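Local coordinates for sugar fermentation stimulation protein homolog (Pyrococcus furiosus, PDB 4DA2), which probably binds DNA, and joins an OB-fold domain to a PD-(D/E)xK nuclease-like domain that holds calcium ions, at residues Ile28-Ile37 / Lys58-Leu67. The protein carries 1 engineered substitution. Residues are numbered along the deposited sequence; the frame is centred on the assembly and turned at random.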
# COMPACT_ATOMS: atom_id res chain seq x y z
N ILE A 28 12.54 14.75 -15.78
CA ILE A 28 12.75 13.63 -16.68
C ILE A 28 13.51 14.16 -17.89
O ILE A 28 12.95 14.86 -18.72
CB ILE A 28 11.42 12.99 -17.14
CG1 ILE A 28 10.61 12.46 -15.94
CG2 ILE A 28 11.71 11.90 -18.14
CD1 ILE A 28 9.13 12.18 -16.25
N LYS A 29 14.80 13.81 -17.97
CA LYS A 29 15.68 14.31 -19.04
C LYS A 29 15.73 15.84 -19.01
O LYS A 29 16.03 16.44 -17.98
CB LYS A 29 15.22 13.79 -20.42
CG LYS A 29 15.11 12.27 -20.55
CD LYS A 29 16.45 11.64 -20.87
CE LYS A 29 16.36 10.12 -20.92
NZ LYS A 29 15.60 9.62 -22.10
N GLU A 30 15.41 16.48 -20.13
CA GLU A 30 15.51 17.95 -20.18
C GLU A 30 14.33 18.62 -19.47
O GLU A 30 14.39 19.81 -19.13
CB GLU A 30 15.58 18.42 -21.63
CG GLU A 30 16.83 17.97 -22.38
CD GLU A 30 16.73 16.56 -22.94
OE1 GLU A 30 15.61 16.04 -23.12
OE2 GLU A 30 17.80 15.96 -23.21
N ARG A 31 13.27 17.84 -19.22
CA ARG A 31 11.96 18.41 -18.86
C ARG A 31 11.65 18.42 -17.36
O ARG A 31 12.00 17.48 -16.65
CB ARG A 31 10.84 17.69 -19.62
CG ARG A 31 10.91 17.90 -21.12
CD ARG A 31 9.81 17.16 -21.88
NE ARG A 31 10.13 15.77 -22.16
CZ ARG A 31 9.46 15.00 -23.01
NH1 ARG A 31 8.43 15.49 -23.70
NH2 ARG A 31 9.83 13.74 -23.19
N ILE A 32 11.01 19.50 -16.89
CA ILE A 32 10.32 19.48 -15.61
C ILE A 32 8.86 19.07 -15.83
O ILE A 32 8.15 19.71 -16.62
CB ILE A 32 10.42 20.82 -14.84
CG1 ILE A 32 11.89 21.17 -14.56
CG2 ILE A 32 9.63 20.74 -13.52
CD1 ILE A 32 12.10 22.53 -13.88
N GLU A 33 8.41 18.00 -15.17
CA GLU A 33 7.09 17.47 -15.44
C GLU A 33 6.25 17.34 -14.18
O GLU A 33 6.75 17.01 -13.12
CB GLU A 33 7.20 16.07 -16.05
CG GLU A 33 7.81 16.03 -17.44
CD GLU A 33 6.85 16.50 -18.51
OE1 GLU A 33 5.67 16.80 -18.18
OE2 GLU A 33 7.27 16.58 -19.67
N ARG A 34 4.95 17.60 -14.33
CA ARG A 34 3.97 17.34 -13.27
C ARG A 34 3.69 15.83 -13.16
O ARG A 34 3.40 15.19 -14.17
CB ARG A 34 2.69 18.12 -13.55
CG ARG A 34 1.86 18.45 -12.33
CD ARG A 34 0.66 19.31 -12.72
NE ARG A 34 -0.25 19.56 -11.62
CZ ARG A 34 -1.55 19.72 -11.76
NH1 ARG A 34 -2.10 19.61 -12.96
NH2 ARG A 34 -2.31 19.94 -10.71
N ALA A 35 3.81 15.27 -11.95
CA ALA A 35 3.63 13.84 -11.74
C ALA A 35 2.61 13.61 -10.63
O ALA A 35 2.69 14.24 -9.57
CB ALA A 35 4.98 13.17 -11.38
N LEU A 36 1.65 12.74 -10.88
CA LEU A 36 0.63 12.41 -9.90
C LEU A 36 1.23 11.63 -8.73
O LEU A 36 2.06 10.76 -8.92
CB LEU A 36 -0.43 11.54 -10.56
CG LEU A 36 -1.82 11.61 -9.95
CD1 LEU A 36 -2.44 12.98 -10.21
CD2 LEU A 36 -2.72 10.50 -10.51
N ILE A 37 0.79 11.96 -7.53
CA ILE A 37 1.17 11.21 -6.34
C ILE A 37 -0.14 10.63 -5.76
O ILE A 37 -1.09 11.36 -5.45
CB ILE A 37 1.87 12.13 -5.29
CG1 ILE A 37 3.25 12.59 -5.78
CG2 ILE A 37 1.96 11.40 -3.91
CD1 ILE A 37 3.80 13.81 -5.01
N LYS A 58 0.61 8.27 -18.00
CA LYS A 58 -0.80 8.08 -17.71
C LYS A 58 -1.55 8.65 -18.90
O LYS A 58 -1.42 9.84 -19.19
CB LYS A 58 -1.17 8.83 -16.43
CG LYS A 58 -2.61 8.68 -16.01
CD LYS A 58 -2.99 9.72 -14.97
CE LYS A 58 -4.36 9.40 -14.40
NZ LYS A 58 -4.88 10.54 -13.61
N ALA A 59 -2.30 7.81 -19.62
CA ALA A 59 -3.08 8.28 -20.78
C ALA A 59 -4.37 8.95 -20.32
O ALA A 59 -5.34 8.28 -19.95
CB ALA A 59 -3.39 7.12 -21.74
N GLY A 60 -4.38 10.28 -20.34
CA GLY A 60 -5.49 11.07 -19.79
C GLY A 60 -5.58 10.97 -18.27
O GLY A 60 -5.25 9.93 -17.69
N GLY A 61 -6.02 12.03 -17.61
CA GLY A 61 -6.40 13.27 -18.26
C GLY A 61 -5.56 14.44 -17.78
O GLY A 61 -4.77 15.00 -18.54
N LYS A 62 -5.72 14.79 -16.50
CA LYS A 62 -5.12 16.01 -15.95
C LYS A 62 -3.59 15.99 -15.94
O LYS A 62 -2.95 17.00 -16.27
CB LYS A 62 -5.69 16.34 -14.56
CG LYS A 62 -5.36 17.76 -14.11
CD LYS A 62 -6.07 18.15 -12.82
CE LYS A 62 -5.38 19.34 -12.14
NZ LYS A 62 -5.26 20.55 -13.01
N THR A 63 -3.02 14.86 -15.56
CA THR A 63 -1.56 14.73 -15.49
C THR A 63 -1.11 13.55 -16.37
O THR A 63 -1.84 12.56 -16.46
CB THR A 63 -1.08 14.59 -14.03
OG1 THR A 63 -1.58 13.37 -13.47
CG2 THR A 63 -1.61 15.76 -13.19
N ARG A 64 0.05 13.68 -17.01
CA ARG A 64 0.55 12.70 -17.97
C ARG A 64 1.53 11.69 -17.37
O ARG A 64 1.94 10.76 -18.06
CB ARG A 64 1.25 13.38 -19.15
CG ARG A 64 0.49 14.53 -19.80
CD ARG A 64 0.73 14.66 -21.32
NE ARG A 64 2.05 14.23 -21.82
CZ ARG A 64 3.22 14.80 -21.52
NH1 ARG A 64 3.29 15.81 -20.67
NH2 ARG A 64 4.34 14.32 -22.05
N TYR A 65 1.91 11.89 -16.10
CA TYR A 65 2.82 10.95 -15.44
C TYR A 65 2.35 10.60 -14.06
O TYR A 65 1.73 11.41 -13.39
CB TYR A 65 4.22 11.55 -15.34
CG TYR A 65 4.88 11.75 -16.67
CD1 TYR A 65 5.67 10.74 -17.24
CD2 TYR A 65 4.70 12.94 -17.38
CE1 TYR A 65 6.27 10.93 -18.48
CE2 TYR A 65 5.30 13.13 -18.62
CZ TYR A 65 6.09 12.12 -19.16
OH TYR A 65 6.68 12.32 -20.38
N ILE A 66 2.64 9.37 -13.64
CA ILE A 66 2.41 8.94 -12.26
C ILE A 66 3.78 8.67 -11.63
O ILE A 66 4.61 7.94 -12.21
CB ILE A 66 1.54 7.67 -12.21
CG1 ILE A 66 0.23 7.89 -12.97
CG2 ILE A 66 1.22 7.28 -10.77
CD1 ILE A 66 -0.43 6.61 -13.33
N LEU A 67 4.03 9.27 -10.47
CA LEU A 67 5.24 8.94 -9.70
C LEU A 67 4.97 7.66 -8.90
O LEU A 67 4.24 7.69 -7.90
CB LEU A 67 5.60 10.10 -8.77
CG LEU A 67 6.78 9.97 -7.79
CD1 LEU A 67 8.07 9.64 -8.56
CD2 LEU A 67 6.89 11.27 -7.01
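Leu36 joins strand 31-36 to strand 65-67 through both of its backbone polar atoms. Its N-H gives an almost straight bond to Tyr65 O (2.8 Å, 174° at the hydrogen), and Leu36 O accepts from Leu67 N at 2.9 Å, in the carbonyl plane. This pair of bonds, reaching the residues before and after Ile66, is the signature of parallel pairing; the short axes diverge by 61°, and the firm pairing is confined to Leu36 with Ile66.

Beside Ala35, the Tyr65 ring takes Ile28 CD1 over one face, 4.0 Å from its centroid, while Ala35 CB meets Leu67 CB. On the Leu36 and Ile66 face, Leu36 CG lies anti to the backbone N (chi1 -153°), which turns the side chain across Thr63 at about a right angle; its CD1 branch lies 3.4 Å from Thr63 OG1. That hydroxyl is buried without a polar partner.

Charged side chains flank the pairing. The bent Glu33 side chain lays its carboxylate obliquely by Tyr65 CE2, and OE1 forms a salt bridge with Arg64 NH1 at 3.6 Å; Arg31 adds a long, purely electrostatic link to Glu33. Farther along, Lys62 NZ sits at the edge of the Arg34 guanidinium, 3.3 Å from NH1, a pair of donors that probably repel.

Strand 11-18 pairs with 23-28 and 52-57, which flank 31-36 and 65-72; this parallel junction closes the OB barrel, with Cys55 and Phe15 packing on Leu67.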